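PDB 6JDR: PP1b from Porcine reproductive and respiratory syndrome virus, which probably couples ATP hydrolysis to the 5'-to-3' unwinding of RNA and DNA duplexes, as the zinc-binding helicase part (nsp10) of the viral replicase polyprotein. Local coordinates for residues D165-Y170 against N221-E226; R182-C187 against T205-R210; D234-L239 against C262-I267. The protein carries 1 engineered substitution. All blocks are in the same frame, centred on the assembly; numbering follows the deposited sequence.

Contact 1 of 3, residues D165-Y170 against N221-E226; sequences DGDVIY and NSFLDE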
# COMPACT_ATOMS: atom_id res chain seq x y z
N ASP A 165 -9.98 -9.46 3.70
CA ASP A 165 -9.67 -10.83 4.14
C ASP A 165 -8.83 -11.64 3.14
O ASP A 165 -8.12 -12.56 3.54
CB ASP A 165 -10.96 -11.60 4.47
CG ASP A 165 -11.60 -11.13 5.77
OD1 ASP A 165 -11.19 -10.08 6.32
OD2 ASP A 165 -12.53 -11.81 6.25
N GLY A 166 -8.90 -11.29 1.86
CA GLY A 166 -8.11 -11.98 0.83
C GLY A 166 -6.70 -11.44 0.63
O GLY A 166 -5.90 -12.02 -0.11
N ASP A 167 -6.39 -10.32 1.29
CA ASP A 167 -5.13 -9.62 1.07
C ASP A 167 -3.95 -10.24 1.82
O ASP A 167 -4.13 -11.07 2.71
CB ASP A 167 -5.28 -8.15 1.47
CG ASP A 167 -6.31 -7.42 0.64
OD1 ASP A 167 -6.60 -7.87 -0.49
OD2 ASP A 167 -6.83 -6.39 1.11
N VAL A 168 -2.75 -9.81 1.44
CA VAL A 168 -1.50 -10.26 2.06
C VAL A 168 -0.68 -9.04 2.46
O VAL A 168 -0.49 -8.12 1.67
CB VAL A 168 -0.67 -11.14 1.10
CG1 VAL A 168 0.60 -11.62 1.77
CG2 VAL A 168 -1.50 -12.32 0.61
N ILE A 169 -0.19 -9.05 3.70
CA ILE A 169 0.65 -7.97 4.21
C ILE A 169 2.04 -8.52 4.51
O ILE A 169 2.21 -9.37 5.40
CB ILE A 169 0.03 -7.33 5.47
CG1 ILE A 169 -1.33 -6.69 5.12
CG2 ILE A 169 0.96 -6.28 6.06
CD1 ILE A 169 -2.22 -6.44 6.32
N TYR A 170 3.03 -8.05 3.76
CA TYR A 170 4.42 -8.44 3.98
C TYR A 170 5.09 -7.45 4.93
O TYR A 170 4.88 -6.24 4.83
CB TYR A 170 5.19 -8.50 2.66
CG TYR A 170 4.68 -9.57 1.70
CD1 TYR A 170 5.13 -10.88 1.80
CD2 TYR A 170 3.76 -9.25 0.70
CE1 TYR A 170 4.67 -11.85 0.93
CE2 TYR A 170 3.30 -10.22 -0.17
CZ TYR A 170 3.76 -11.52 -0.06
OH TYR A 170 3.31 -12.49 -0.93
N ASN A 221 -4.77 -8.46 -3.02
CA ASN A 221 -3.92 -7.28 -2.95
C ASN A 221 -2.79 -7.55 -1.96
O ASN A 221 -3.02 -8.11 -0.89
CB ASN A 221 -4.73 -6.06 -2.52
CG ASN A 221 -5.88 -5.75 -3.46
OD1 ASN A 221 -5.72 -5.79 -4.68
ND2 ASN A 221 -7.04 -5.44 -2.90
N SER A 222 -1.59 -7.14 -2.34
CA SER A 222 -0.41 -7.34 -1.50
C SER A 222 0.08 -6.00 -0.97
O SER A 222 0.18 -5.04 -1.73
CB SER A 222 0.69 -8.04 -2.30
OG SER A 222 0.30 -9.37 -2.60
N PHE A 223 0.37 -5.95 0.32
CA PHE A 223 0.85 -4.73 0.97
C PHE A 223 2.26 -4.94 1.53
O PHE A 223 2.63 -6.07 1.87
CB PHE A 223 -0.08 -4.32 2.11
CG PHE A 223 -1.45 -3.92 1.66
CD1 PHE A 223 -1.79 -2.58 1.55
CD2 PHE A 223 -2.41 -4.87 1.35
CE1 PHE A 223 -3.06 -2.19 1.14
CE2 PHE A 223 -3.68 -4.50 0.94
CZ PHE A 223 -4.00 -3.16 0.83
N LEU A 224 3.01 -3.85 1.63
CA LEU A 224 4.36 -3.88 2.20
C LEU A 224 4.43 -2.93 3.40
O LEU A 224 4.40 -1.71 3.25
CB LEU A 224 5.39 -3.46 1.14
CG LEU A 224 6.75 -4.17 1.09
CD1 LEU A 224 7.82 -3.18 0.67
CD2 LEU A 224 7.14 -4.84 2.39
N ASP A 225 4.51 -3.52 4.59
CA ASP A 225 4.61 -2.77 5.84
C ASP A 225 6.03 -2.27 6.01
O ASP A 225 6.98 -2.92 5.58
CB ASP A 225 4.21 -3.70 6.99
CG ASP A 225 4.22 -3.02 8.35
OD1 ASP A 225 3.75 -1.86 8.46
OD2 ASP A 225 4.68 -3.67 9.31
N GLU A 226 6.19 -1.09 6.62
CA GLU A 226 7.51 -0.54 6.95
C GLU A 226 8.46 -0.57 5.75
O GLU A 226 9.60 -1.02 5.86
CB GLU A 226 8.13 -1.31 8.12
CG GLU A 226 7.35 -1.24 9.43
CD GLU A 226 7.42 0.12 10.10
OE1 GLU A 226 8.54 0.66 10.22
OE2 GLU A 226 6.36 0.63 10.51

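Contact 2 of 3, residues R182-C187 against T205-R210; sequences RALGTC and TGPWVR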
# COMPACT_ATOMS: atom_id res chain seq x y z
N ARG A 182 -1.34 -7.46 15.95
CA ARG A 182 -2.10 -6.83 17.03
C ARG A 182 -3.02 -5.72 16.51
O ARG A 182 -4.12 -5.55 17.02
CB ARG A 182 -1.15 -6.27 18.10
CG ARG A 182 -0.47 -7.33 18.95
CD ARG A 182 0.72 -6.77 19.70
NE ARG A 182 1.32 -7.74 20.61
CZ ARG A 182 2.45 -7.55 21.29
NH1 ARG A 182 3.14 -6.41 21.16
NH2 ARG A 182 2.91 -8.50 22.10
N ALA A 183 -2.56 -4.97 15.52
CA ALA A 183 -3.34 -3.88 14.94
C ALA A 183 -4.52 -4.39 14.12
O ALA A 183 -5.57 -3.75 14.08
CB ALA A 183 -2.46 -2.98 14.09
N LEU A 184 -4.35 -5.53 13.47
CA LEU A 184 -5.43 -6.14 12.69
C LEU A 184 -6.47 -6.81 13.58
O LEU A 184 -7.66 -6.78 13.26
CB LEU A 184 -4.87 -7.16 11.70
CG LEU A 184 -3.99 -6.62 10.58
CD1 LEU A 184 -3.23 -7.75 9.90
CD2 LEU A 184 -4.81 -5.84 9.56
N GLY A 185 -6.02 -7.42 14.67
CA GLY A 185 -6.91 -8.16 15.56
C GLY A 185 -7.15 -9.57 15.07
O GLY A 185 -6.79 -10.54 15.74
N THR A 186 -7.76 -9.70 13.89
CA THR A 186 -8.07 -11.00 13.29
C THR A 186 -7.35 -11.15 11.95
O THR A 186 -7.58 -10.37 11.02
CB THR A 186 -9.59 -11.16 13.08
OG1 THR A 186 -10.31 -10.57 14.17
CG2 THR A 186 -9.98 -12.64 12.96
N CYS A 187 -6.47 -12.16 11.85
CA CYS A 187 -5.68 -12.39 10.64
C CYS A 187 -5.08 -13.80 10.64
O CYS A 187 -5.04 -14.46 11.67
CB CYS A 187 -4.56 -11.36 10.55
SG CYS A 187 -3.54 -11.22 12.03
N THR A 205 -9.86 -16.76 9.57
CA THR A 205 -10.13 -15.81 8.49
C THR A 205 -9.37 -14.50 8.72
O THR A 205 -8.81 -14.28 9.80
CB THR A 205 -11.63 -15.50 8.40
OG1 THR A 205 -12.09 -14.97 9.65
CG2 THR A 205 -12.42 -16.76 8.06
N GLY A 206 -9.37 -13.65 7.70
CA GLY A 206 -8.69 -12.35 7.75
C GLY A 206 -7.51 -12.28 6.79
O GLY A 206 -7.15 -13.28 6.17
N PRO A 207 -6.90 -11.09 6.67
CA PRO A 207 -5.72 -10.94 5.81
C PRO A 207 -4.53 -11.73 6.33
O PRO A 207 -4.37 -11.88 7.54
CB PRO A 207 -5.43 -9.44 5.87
CG PRO A 207 -6.06 -8.96 7.13
CD PRO A 207 -7.25 -9.84 7.35
N TRP A 208 -3.69 -12.23 5.43
CA TRP A 208 -2.46 -12.90 5.82
C TRP A 208 -1.41 -11.88 6.25
O TRP A 208 -1.30 -10.80 5.67
CB TRP A 208 -1.91 -13.74 4.67
CG TRP A 208 -2.56 -15.08 4.53
CD1 TRP A 208 -3.68 -15.38 3.83
CD2 TRP A 208 -2.11 -16.31 5.12
NE1 TRP A 208 -3.97 -16.72 3.94
CE2 TRP A 208 -3.01 -17.32 4.72
CE3 TRP A 208 -1.02 -16.66 5.94
CZ2 TRP A 208 -2.87 -18.65 5.12
CZ3 TRP A 208 -0.89 -17.98 6.33
CH2 TRP A 208 -1.81 -18.96 5.92
N VAL A 209 -0.65 -12.22 7.29
CA VAL A 209 0.53 -11.45 7.69
C VAL A 209 1.75 -12.35 7.51
O VAL A 209 1.91 -13.34 8.24
CB VAL A 209 0.44 -10.96 9.14
CG1 VAL A 209 1.60 -10.02 9.45
CG2 VAL A 209 -0.88 -10.25 9.38
N ARG A 210 2.59 -12.01 6.53
CA ARG A 210 3.70 -12.86 6.13
C ARG A 210 5.02 -12.14 6.36
O ARG A 210 5.15 -10.95 6.06
CB ARG A 210 3.57 -13.24 4.65
CG ARG A 210 2.33 -14.08 4.32
CD ARG A 210 2.54 -15.56 4.61
NE ARG A 210 3.42 -16.19 3.62
CZ ARG A 210 3.78 -17.48 3.65

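Contact 3 of 3, residues D234-L239 against C262-I267; sequences DVLRLL and CYVFDI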
# COMPACT_ATOMS: atom_id res chain seq x y z
N ASP A 234 14.55 -8.92 -1.16
CA ASP A 234 13.22 -9.51 -0.92
C ASP A 234 12.12 -8.69 -1.59
O ASP A 234 11.14 -9.25 -2.06
CB ASP A 234 12.93 -9.61 0.58
CG ASP A 234 13.74 -10.69 1.26
OD1 ASP A 234 14.15 -11.65 0.58
OD2 ASP A 234 13.96 -10.60 2.48
N VAL A 235 12.29 -7.37 -1.62
CA VAL A 235 11.31 -6.51 -2.27
C VAL A 235 11.28 -6.79 -3.77
O VAL A 235 10.21 -6.85 -4.38
CB VAL A 235 11.59 -5.02 -1.99
CG1 VAL A 235 10.74 -4.13 -2.88
CG2 VAL A 235 11.33 -4.71 -0.52
N LEU A 236 12.46 -6.97 -4.36
CA LEU A 236 12.56 -7.32 -5.77
C LEU A 236 11.95 -8.69 -6.07
O LEU A 236 11.36 -8.89 -7.13
CB LEU A 236 14.01 -7.26 -6.24
CG LEU A 236 14.66 -5.88 -6.29
CD1 LEU A 236 16.08 -6.01 -6.81
CD2 LEU A 236 13.86 -4.92 -7.15
N ARG A 237 12.08 -9.63 -5.13
CA ARG A 237 11.44 -10.94 -5.25
C ARG A 237 9.92 -10.80 -5.37
O ARG A 237 9.31 -11.41 -6.24
CB ARG A 237 11.78 -11.85 -4.07
CG ARG A 237 13.18 -12.43 -4.10
CD ARG A 237 13.44 -13.31 -2.88
NE ARG A 237 14.76 -13.93 -2.91
CZ ARG A 237 15.74 -13.74 -2.02
NH1 ARG A 237 15.60 -12.93 -0.98
NH2 ARG A 237 16.89 -14.39 -2.19
N LEU A 238 9.33 -10.00 -4.49
CA LEU A 238 7.89 -9.74 -4.52
C LEU A 238 7.47 -9.05 -5.81
O LEU A 238 6.56 -9.49 -6.50
CB LEU A 238 7.46 -8.88 -3.33
CG LEU A 238 7.58 -9.48 -1.93
CD1 LEU A 238 7.01 -8.50 -0.90
CD2 LEU A 238 6.89 -10.83 -1.83
N LEU A 239 8.16 -7.96 -6.14
CA LEU A 239 7.85 -7.20 -7.35
C LEU A 239 8.02 -7.99 -8.64
O LEU A 239 7.49 -7.60 -9.68
CB LEU A 239 8.67 -5.91 -7.39
CG LEU A 239 8.19 -4.87 -6.39
CD1 LEU A 239 9.17 -3.71 -6.29
CD2 LEU A 239 6.81 -4.36 -6.78
N CYS A 262 14.74 0.76 -0.79
CA CYS A 262 14.79 0.16 -2.12
C CYS A 262 14.59 1.24 -3.19
O CYS A 262 13.70 2.07 -3.07
CB CYS A 262 13.75 -0.94 -2.27
SG CYS A 262 14.07 -2.06 -3.65
N TYR A 263 15.43 1.21 -4.22
CA TYR A 263 15.38 2.19 -5.31
C TYR A 263 13.99 2.28 -5.96
O TYR A 263 13.61 3.35 -6.45
CB TYR A 263 16.42 1.87 -6.38
CG TYR A 263 16.00 0.73 -7.29
CD1 TYR A 263 15.38 0.99 -8.51
CD2 TYR A 263 16.18 -0.59 -6.91
CE1 TYR A 263 14.96 -0.05 -9.33
CE2 TYR A 263 15.78 -1.63 -7.73
CZ TYR A 263 15.17 -1.36 -8.94
OH TYR A 263 14.77 -2.39 -9.76
N VAL A 264 13.26 1.17 -5.97
CA VAL A 264 11.94 1.14 -6.61
C VAL A 264 10.98 2.20 -6.06
O VAL A 264 10.12 2.68 -6.80
CB VAL A 264 11.26 -0.25 -6.52
CG1 VAL A 264 12.06 -1.30 -7.28
CG2 VAL A 264 11.03 -0.68 -5.07
N PHE A 265 11.14 2.58 -4.80
CA PHE A 265 10.25 3.56 -4.17
C PHE A 265 10.42 4.97 -4.73
O PHE A 265 9.48 5.76 -4.69
CB PHE A 265 10.44 3.60 -2.65
CG PHE A 265 10.30 2.26 -1.98
CD1 PHE A 265 9.34 1.35 -2.40
CD2 PHE A 265 11.13 1.92 -0.93
CE1 PHE A 265 9.21 0.12 -1.79
CE2 PHE A 265 11.01 0.69 -0.31
CZ PHE A 265 10.05 -0.21 -0.74
N ASP A 266 11.60 5.26 -5.27
CA ASP A 266 11.86 6.56 -5.89
C ASP A 266 11.31 6.66 -7.32
O ASP A 266 11.28 7.74 -7.89
CB ASP A 266 13.36 6.85 -5.88
CG ASP A 266 13.92 6.90 -4.47
OD1 ASP A 266 13.31 7.58 -3.62
OD2 ASP A 266 14.96 6.26 -4.21
N ILE A 267 10.90 5.53 -7.89
CA ILE A 267 10.29 5.52 -9.23
C ILE A 267 8.85 4.98 -9.19
O ILE A 267 8.21 4.84 -10.23
CB ILE A 267 11.15 4.72 -10.23
CG1 ILE A 267 11.38 3.28 -9.75
CG2 ILE A 267 12.49 5.41 -10.44
CD1 ILE A 267 12.07 2.40 -10.78

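Contact 1 of 3, residues D165-Y170 against N221-E226
Val168 and Phe223 lie on adjacent parallel strands of the RecA-like sheet in the superfamily 1 helicase core, where Val168 pairs with Ser222, Ile169 with Phe223 and Tyr170 with Leu224. Four backbone bonds alternate between the strands: Val168 N to Asn221 O (2.9 Å), Phe223 N to Val168 O (2.7 Å), Tyr170 N to Phe223 O (2.8 Å) and Asp225 N to Tyr170 O (2.8 Å). Ahead of this ladder, the carboxylate of Asp167 adds a side-chain-to-backbone hydrogen bond. Its OD1 accepts Asn221 N at 3.2 Å, met from 40° above the carboxylate plane, while OD2 takes Gln164 N.

Side chains flank the ladder on both faces. The apolar pairs are Ile169 CG1 with Phe223 CB (4.0 Å) on one and Tyr170 CB with Leu224 CD2 on the other. The Phe223 ring turns its edge to Val168 O and the Asp167 carboxylate, the Tyr170 ring its edge to Ser222 OG. Val168 CG1 lies over one face of the tyrosine ring, toward its rim, and the hydroxyl binds Cys217 N.

The acidic pair Asp225-Glu226, directly after strand 222-224, is consistent with a Walker B motif; both residues bind zinc in a structure of this protein. Asp225 OD2 is hydrogen-bonded with Thr171 OG1. Its CG, anti to the backbone N (chi1 -178°), leads away from Tyr170, while CB rests 3.4 Å from Tyr170 O.

Contact 2 of 3, residues R182-C187 against T205-R210
Leu184, on the last turn of helix 174-184, lays its methyls against Pro207, just ahead of strand 208-211, and Val209 within it, closing the end of a beta-alpha-beta unit whose first strand is 168-171. The leucine side chain slides past both partners in the opposite direction to theirs. Its CD1 presses on Val209 CG2 at 3.5 Å, and CD1 and CD2 each approach Pro207 CG at 4.1 Å. Leu184 also touches Ile169 of strand 168-171. Gly185 then takes positive phi and breaks the helix, with Thr186 N making a weak bond back to Leu184 O.

Thr186 brings the chain alongside the second segment. Its CG2, anti to the backbone N, rests 3.7 Å from Thr205 O, and its own carbonyl O lies against Pro207 CD. Cys187 comes closest in backbone terms: its CA is 4.2 Å from Gly206 CA. A CB on Gly206 would point at this segment and clash with Thr186 O and Cys187 CA, and its backbone angles also call for glycine. Cys187 CB abuts Pro207 O at 3.1 Å. With chi1 at 52°, SG sits between the backbone N and the carbonyl carbon, and it meets Val209 CG2 at 3.9 Å. Val209 CG2 is thus touched by both Leu184 and Cys187; Met177 and Ile181 of the same helix also pack on Val209.

Van der Waals contact alone joins the segments; backbone pairing of Pro207 and Val209 is taken up by Arg188. Hydrophobic burial is thus confined to Leu184, Cys187, Pro207 and Val209, the exposed Thr186 side being carbon-to-carbonyl packing.

Contact 3 of 3, residues D234-L239 against C262-I267
Val235 and Val264 slide past each other between helix 232-239 and the turn that leads towards strand 270-276, an apolar contact on one side of the RecA-like parallel sheet. Val235 CG1, anti to its backbone N, points at the turn and touches two partners: Cys262 SG at 4.0 Å and Val264 CG2 at 4.1 Å. Its neighbouring branch, CG2, packs on Leu224, so the two methyls face different neighbours, CG1 the turn and CG2 the sheet.

Leu236 brings its CD2 methyl to the second segment, against the CE2-OH side of Tyr263. CD2 lies 3.9 Å from Tyr263 CE2 and 3.7 Å from Tyr263 OH, oblique to the ring, and the two side chains cross at about a right angle; the same methyl meets Val264 CG1 at 4.0 Å. Tyr263 in turn carries Val264 CG1 over one face of its ring, toward the rim. Leu64 and Val67 of helix 63-67 and Val137 of helix 134-142 also pack on Leu236, linking this contact to the preceding parts of the chain.

Val264 is shared by all three helix residues. One turn beyond Val235, Leu239 approaches it tip to tip, CD1 standing 3.8 Å from Val264 CG2 and almost as near to CG1.

Overall arrangement
All three contacts belong to the same helicase core domain, and contacts 1 and 2 share one sheet: strand 168-171 lies between 208-211 and 222-224, with Ile169 probably bonding Trp208 O and Arg210 N. Contact 1 is buried, nearest the chain's centre, and is held chiefly by backbone bonds. Contact 2, at an outermost strand, is only partly buried and depends on side-chain fit, as does contact 3, which is buried. Contact 3 packs on the face that carries Tyr170 and Leu224, through Leu238, Val235 and Phe265, whereas Leu184 of contact 2 packs on Ile169, on the other face. Contacts 2 and 3 do not touch; their nearest atoms are about 8 Å apart.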